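Local coordinates for probable csgAB operon transcriptional regulatory protein (Salmonella typhimurium, PDB 5XP0) that switches on transcription of the csgAB operon as the master regulator of curli fimbriae and promotes biofilm formation, here represented by its receiver domain, at residues 21-26 / 46-51; 66-71 / 93-98. One frame throughout, in Å; residues are numbered along the deposited sequence.

How the contacts relate
Both contacts join neighbouring strands of the parallel sheet in the receiver domain of CsgD, and their centres lie about 12 Å apart. Contact 1 pairs strand 19-24 with 45-49, one of the two edge strands, and is partly buried, its work done by a regular ladder of backbone bonds and by aliphatic packing. Contact 2 is more buried, lies further inside the sheet and has just one bridge pair with a single backbone hydrogen bond; a carboxylate-amide bond and two methionine side chains add to it. The two meet directly: T24 OG1 is 2.6 Å from D66 OD2, a probable hydrogen bond, and the backbone atoms I23 O and D66 N also pair. Both reach the second subunit.

Contact 1: residues 21-26 / 46-51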
loop_
_atom_site.group_PDB
_atom_site.type_symbol
_atom_site.label_atom_id
_atom_site.label_comp_id
_atom_site.label_asym_id
_atom_site.label_seq_id
_atom_site.Cartn_x
_atom_site.Cartn_y
_atom_site.Cartn_z
ATOM N N LEU B 21 -11.660 -6.576 -5.374
ATOM C CA LEU B 21 -11.838 -6.287 -3.960
ATOM C C LEU B 21 -10.476 -6.430 -3.309
ATOM O O LEU B 21 -9.978 -7.546 -3.141
ATOM C CB LEU B 21 -12.855 -7.216 -3.331
ATOM C CG LEU B 21 -13.071 -6.994 -1.837
ATOM C CD1 LEU B 21 -13.435 -5.545 -1.532
ATOM C CD2 LEU B 21 -14.182 -7.909 -1.372
ATOM N N LEU B 22 -9.838 -5.303 -3.020
ATOM C CA LEU B 22 -8.508 -5.330 -2.463
ATOM C C LEU B 22 -8.645 -5.277 -0.947
ATOM O O LEU B 22 -9.082 -4.272 -0.380
ATOM C CB LEU B 22 -7.693 -4.179 -3.034
ATOM C CG LEU B 22 -6.380 -3.895 -2.293
ATOM C CD1 LEU B 22 -5.456 -5.053 -2.397
ATOM C CD2 LEU B 22 -5.742 -2.748 -2.962
ATOM N N ILE B 23 -8.272 -6.352 -0.295
ATOM C CA ILE B 23 -8.425 -6.467 1.139
ATOM C C ILE B 23 -7.045 -6.331 1.741
ATOM O O ILE B 23 -6.205 -7.233 1.606
ATOM C CB ILE B 23 -9.074 -7.783 1.544
ATOM C CG1 ILE B 23 -10.462 -7.892 0.928
ATOM C CG2 ILE B 23 -9.160 -7.883 3.108
ATOM C CD1 ILE B 23 -11.185 -9.208 1.267
ATOM N N THR B 24 -6.826 -5.221 2.432
ATOM C CA THR B 24 -5.503 -4.867 2.913
ATOM C C THR B 24 -5.647 -3.825 4.017
ATOM O O THR B 24 -6.751 -3.539 4.498
ATOM C CB THR B 24 -4.669 -4.339 1.751
ATOM O OG1 THR B 24 -3.333 -4.044 2.210
ATOM C CG2 THR B 24 -5.340 -3.122 1.213
ATOM N N LYS B 25 -4.528 -3.234 4.401
ATOM C CA LYS B 25 -4.570 -2.092 5.312
ATOM C C LYS B 25 -4.865 -0.849 4.493
ATOM O O LYS B 25 -4.112 -0.548 3.552
ATOM C CB LYS B 25 -3.229 -1.907 6.000
ATOM C CG LYS B 25 -3.147 -0.624 6.848
ATOM C CD LYS B 25 -1.768 -0.474 7.481
ATOM C CE LYS B 25 -1.503 -1.395 8.630
ATOM N NZ LYS B 25 -0.387 -0.825 9.477
ATOM N N PRO B 26 -5.927 -0.094 4.793
ATOM C CA PRO B 26 -6.218 1.062 3.961
ATOM C C PRO B 26 -5.078 2.055 4.121
ATOM O O PRO B 26 -4.553 2.271 5.210
ATOM C CB PRO B 26 -7.551 1.599 4.516
ATOM C CG PRO B 26 -8.121 0.500 5.296
ATOM C CD PRO B 26 -6.959 -0.289 5.828
ATOM N N LYS B 46 -12.798 -1.943 -5.300
ATOM C CA LYS B 46 -12.916 -1.278 -4.005
ATOM C C LYS B 46 -11.850 -1.809 -3.087
ATOM O O LYS B 46 -11.368 -2.934 -3.253
ATOM C CB LYS B 46 -14.289 -1.521 -3.345
ATOM C CG LYS B 46 -15.524 -1.192 -4.162
ATOM C CD LYS B 46 -15.750 0.320 -4.249
ATOM C CE LYS B 46 -16.626 0.718 -5.432
ATOM N NZ LYS B 46 -16.741 2.199 -5.526
ATOM N N LEU B 47 -11.556 -1.011 -2.073
ATOM C CA LEU B 47 -10.623 -1.338 -1.010
ATOM C C LEU B 47 -11.416 -1.726 0.223
ATOM O O LEU B 47 -12.389 -1.059 0.556
ATOM C CB LEU B 47 -9.780 -0.104 -0.726
ATOM C CG LEU B 47 -8.434 -0.149 -0.031
ATOM C CD1 LEU B 47 -7.803 1.249 -0.148
ATOM C CD2 LEU B 47 -8.612 -0.521 1.422
ATOM N N HIS B 48 -11.009 -2.772 0.915
ATOM C CA HIS B 48 -11.667 -3.129 2.175
ATOM C C HIS B 48 -10.630 -3.399 3.254
ATOM O O HIS B 48 -9.699 -4.171 3.038
ATOM C CB HIS B 48 -12.574 -4.345 2.010
ATOM C CG HIS B 48 -13.208 -4.796 3.288
ATOM N ND1 HIS B 48 -14.406 -4.289 3.740
ATOM C CD2 HIS B 48 -12.788 -5.672 4.234
ATOM C CE1 HIS B 48 -14.725 -4.874 4.881
ATOM N NE2 HIS B 48 -13.759 -5.714 5.204
ATOM N N ASN B 49 -10.836 -2.820 4.439
ATOM C CA ASN B 49 -9.927 -3.004 5.562
ATOM C C ASN B 49 -9.933 -4.462 6.016
ATOM O O ASN B 49 -10.953 -4.957 6.519
ATOM C CB ASN B 49 -10.369 -2.130 6.733
ATOM C CG ASN B 49 -9.317 -2.051 7.811
ATOM O OD1 ASN B 49 -8.508 -2.975 7.994
ATOM N ND2 ASN B 49 -9.286 -0.929 8.498
ATOM N N ILE B 50 -8.781 -5.120 5.887
ATOM C CA ILE B 50 -8.596 -6.524 6.260
ATOM C C ILE B 50 -8.951 -6.788 7.706
ATOM O O ILE B 50 -9.283 -7.933 8.073
ATOM C CB ILE B 50 -7.140 -6.929 5.978
ATOM C CG1 ILE B 50 -6.979 -8.436 6.140
ATOM C CG2 ILE B 50 -6.147 -6.157 6.901
ATOM C CD1 ILE B 50 -5.677 -8.971 5.532
ATOM N N GLN B 51 -8.885 -5.764 8.547
ATOM C CA GLN B 51 -9.255 -5.929 9.949
ATOM C C GLN B 51 -10.719 -5.654 10.205
ATOM O O GLN B 51 -11.152 -5.748 11.355
ATOM C CB GLN B 51 -8.374 -5.055 10.847
ATOM C CG GLN B 51 -6.923 -5.438 10.691
ATOM C CD GLN B 51 -6.075 -5.085 11.884
ATOM O OE1 GLN B 51 -5.500 -5.970 12.525
ATOM N NE2 GLN B 51 -5.990 -3.805 12.198
#
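I23 and I50 pack at about a right angle, with methyl CG2 of I23 pressed against I50 CB at 3.6 Å. That methyl stands anti to the backbone N of I23, and it also lies at the edge of the H48 ring, near the ring plane. On the same sheet face L21 and H48 run side by side, pointing the same way, and L21 CD1 meets H48 CB at 3.8 Å. The opposite face carries L22 and L47; here L47 CD2 turns to P26 CB, 3.9 Å away. The proline ring crosses the N49 side chain at about a right angle and sets CD 3.5 Å from N49 CG, with both amide heteroatoms close by. OD1 of that amide accepts from Q51 N, an Asx turn that carries the chain out of the strand. The backbones are joined by a parallel ladder of hydrogen bonds: L22 N bonds to K46 O (2.8 Å), H48 N to L22 O, T24 N to H48 O (3.1 Å) and I50 N to T24 O. The two strands belong to a beta-alpha-beta unit whose helix 28-41 packs on L22 and L47, while W78 of helix 72-83 lies against I23 and strand 61-66 flanks strand 19-24 on its other edge.

Contact 2: residues 66-71 / 93-98; sequences DMMEAD and LLNTPD
D66 and N95 meet at the C-terminal ends of the parallel strands, where receiver domains of the CheY family have their phosphorylation site; D66, ending strand 61-66, occupies the place usual for the phosphoacceptor aspartate. N95 ND2 donates to D66 OD1 over 2.9 Å in a nearly straight bond (176°). The acceptor lies in the amide plane of N95, yet the donor stands above the carboxylate plane, the two planes being 53° apart. M68 N reaches the same OD1 from the opposite face at 3.1 Å, closing an Asx turn, so two N-H groups grip one oxygen from either side. The other oxygen, OD2, pairs with T24 and with Q29 of the second subunit. Where D66 bridges L94, M67 N donates a backbone hydrogen bond to L94 O, 2.9 Å. Beyond it the two methionines diverge. M67 CG lies 3.9 Å from L93 CB, and the bend at chi2 (-66°) turns SD toward L93 CD2; M67 CB faces P97 CD at 4.0 Å. M68 is extended beyond CG and crosses N95 at about a right angle, with CG 3.7 Å from N95 CB and SD close to the same carbon. P26 of the second subunit packs on M68 as well. The 3-10 turn 67-69 leads on to helix 72-83, whose I75 touches M67, while T96 OG1 bonds to F115 O just past strand 111-114, which borders strand 90-94 on the side away from strand 61-66.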
loop_
_atom_site.group_PDB
_atom_site.type_symbol
_atom_site.label_atom_id
_atom_site.label_comp_id
_atom_site.label_asym_id
_atom_site.label_seq_id
_atom_site.Cartn_x
_atom_site.Cartn_y
_atom_site.Cartn_z
ATOM N N ASP B 66 -4.297 -9.364 1.040
ATOM C CA ASP B 66 -2.918 -8.933 1.336
ATOM C C ASP B 66 -2.296 -9.773 2.458
ATOM O O ASP B 66 -2.481 -9.496 3.640
ATOM C CB ASP B 66 -2.897 -7.460 1.710
ATOM C CG ASP B 66 -1.463 -6.889 1.784
ATOM O OD1 ASP B 66 -0.495 -7.679 1.744
ATOM O OD2 ASP B 66 -1.318 -5.653 1.828
ATOM N N MET B 67 -1.444 -10.718 2.074
ATOM C CA MET B 67 -0.852 -11.640 3.025
ATOM C C MET B 67 0.117 -10.954 3.979
ATOM O O MET B 67 0.337 -11.456 5.077
ATOM C CB MET B 67 -0.151 -12.752 2.267
ATOM C CG MET B 67 -1.122 -13.643 1.585
ATOM S SD MET B 67 -2.137 -14.575 2.700
ATOM C CE MET B 67 -0.920 -15.681 3.356
ATOM N N MET B 68 0.671 -9.807 3.616
ATOM C CA MET B 68 1.547 -9.112 4.556
ATOM C C MET B 68 0.784 -8.507 5.720
ATOM O O MET B 68 1.400 -8.139 6.719
ATOM C CB MET B 68 2.294 -7.983 3.858
ATOM C CG MET B 68 3.584 -8.350 3.177
ATOM S SD MET B 68 4.311 -6.859 2.426
ATOM C CE MET B 68 5.610 -7.617 1.407
ATOM N N GLU B 69 -0.530 -8.357 5.603
ATOM C CA GLU B 69 -1.343 -7.799 6.672
ATOM C C GLU B 69 -2.107 -8.877 7.421
ATOM O O GLU B 69 -2.890 -8.565 8.313
ATOM C CB GLU B 69 -2.326 -6.774 6.095
ATOM C CG GLU B 69 -1.638 -5.610 5.415
ATOM C CD GLU B 69 -0.693 -4.889 6.350
ATOM O OE1 GLU B 69 -1.083 -4.638 7.506
ATOM O OE2 GLU B 69 0.457 -4.641 5.955
ATOM N N ALA B 70 -1.871 -10.139 7.095
ATOM C CA ALA B 70 -2.633 -11.258 7.631
ATOM C C ALA B 70 -1.784 -11.988 8.656
ATOM O O ALA B 70 -0.572 -12.113 8.487
ATOM C CB ALA B 70 -3.061 -12.230 6.533
ATOM N N ASP B 71 -2.395 -12.314 9.773
ATOM C CA ASP B 71 -1.859 -13.236 10.753
ATOM C C ASP B 71 -2.772 -14.445 10.792
ATOM O O ASP B 71 -3.747 -14.539 10.038
ATOM C CB ASP B 71 -1.756 -12.546 12.117
ATOM C CG ASP B 71 -3.055 -11.872 12.524
ATOM O OD1 ASP B 71 -4.126 -12.341 12.096
ATOM O OD2 ASP B 71 -2.999 -10.872 13.267
ATOM N N LEU B 93 -3.883 -14.322 -3.589
ATOM C CA LEU B 93 -3.082 -13.850 -2.476
ATOM C C LEU B 93 -2.048 -12.852 -2.973
ATOM O O LEU B 93 -1.375 -13.085 -3.977
ATOM C CB LEU B 93 -2.399 -15.018 -1.799
ATOM C CG LEU B 93 -3.347 -16.136 -1.374
ATOM C CD1 LEU B 93 -2.518 -17.240 -0.655
ATOM C CD2 LEU B 93 -4.498 -15.665 -0.482
ATOM N N LEU B 94 -1.963 -11.730 -2.292
ATOM C CA LEU B 94 -1.077 -10.658 -2.661
ATOM C C LEU B 94 0.047 -10.561 -1.639
ATOM O O LEU B 94 -0.148 -10.875 -0.465
ATOM C CB LEU B 94 -1.877 -9.351 -2.711
ATOM C CG LEU B 94 -1.207 -8.097 -3.240
ATOM C CD1 LEU B 94 -1.100 -8.213 -4.758
ATOM C CD2 LEU B 94 -2.033 -6.843 -2.824
ATOM N N ASN B 95 1.225 -10.134 -2.099
ATOM C CA ASN B 95 2.389 -9.943 -1.221
ATOM C C ASN B 95 2.669 -11.199 -0.413
ATOM O O ASN B 95 2.940 -11.133 0.787
ATOM C CB ASN B 95 2.216 -8.756 -0.269
ATOM C CG ASN B 95 2.055 -7.431 -0.980
ATOM O OD1 ASN B 95 2.768 -7.105 -1.942
ATOM N ND2 ASN B 95 1.087 -6.648 -0.504
ATOM N N THR B 96 2.607 -12.351 -1.074
ATOM C CA THR B 96 2.693 -13.630 -0.385
ATOM C C THR B 96 4.122 -13.949 0.011
ATOM O O THR B 96 5.036 -13.818 -0.818
ATOM C CB THR B 96 2.174 -14.773 -1.257
ATOM O OG1 THR B 96 0.850 -14.473 -1.726
ATOM C CG2 THR B 96 2.144 -16.054 -0.439
ATOM N N PRO B 97 4.353 -14.390 1.242
ATOM C CA PRO B 97 5.707 -14.788 1.617
ATOM C C PRO B 97 6.213 -15.844 0.662
ATOM O O PRO B 97 5.494 -16.795 0.308
ATOM C CB PRO B 97 5.536 -15.352 3.032
ATOM C CG PRO B 97 4.366 -14.674 3.565
ATOM C CD PRO B 97 3.440 -14.420 2.397
ATOM N N ASP B 98 7.449 -15.679 0.221
ATOM C CA ASP B 98 8.121 -16.821 -0.358
ATOM C C ASP B 98 7.938 -17.936 0.654
ATOM O O ASP B 98 7.915 -17.686 1.860
ATOM C CB ASP B 98 9.597 -16.518 -0.614
ATOM C CG ASP B 98 9.791 -15.380 -1.599
ATOM O OD1 ASP B 98 9.376 -15.525 -2.769
ATOM O OD2 ASP B 98 10.340 -14.329 -1.201
#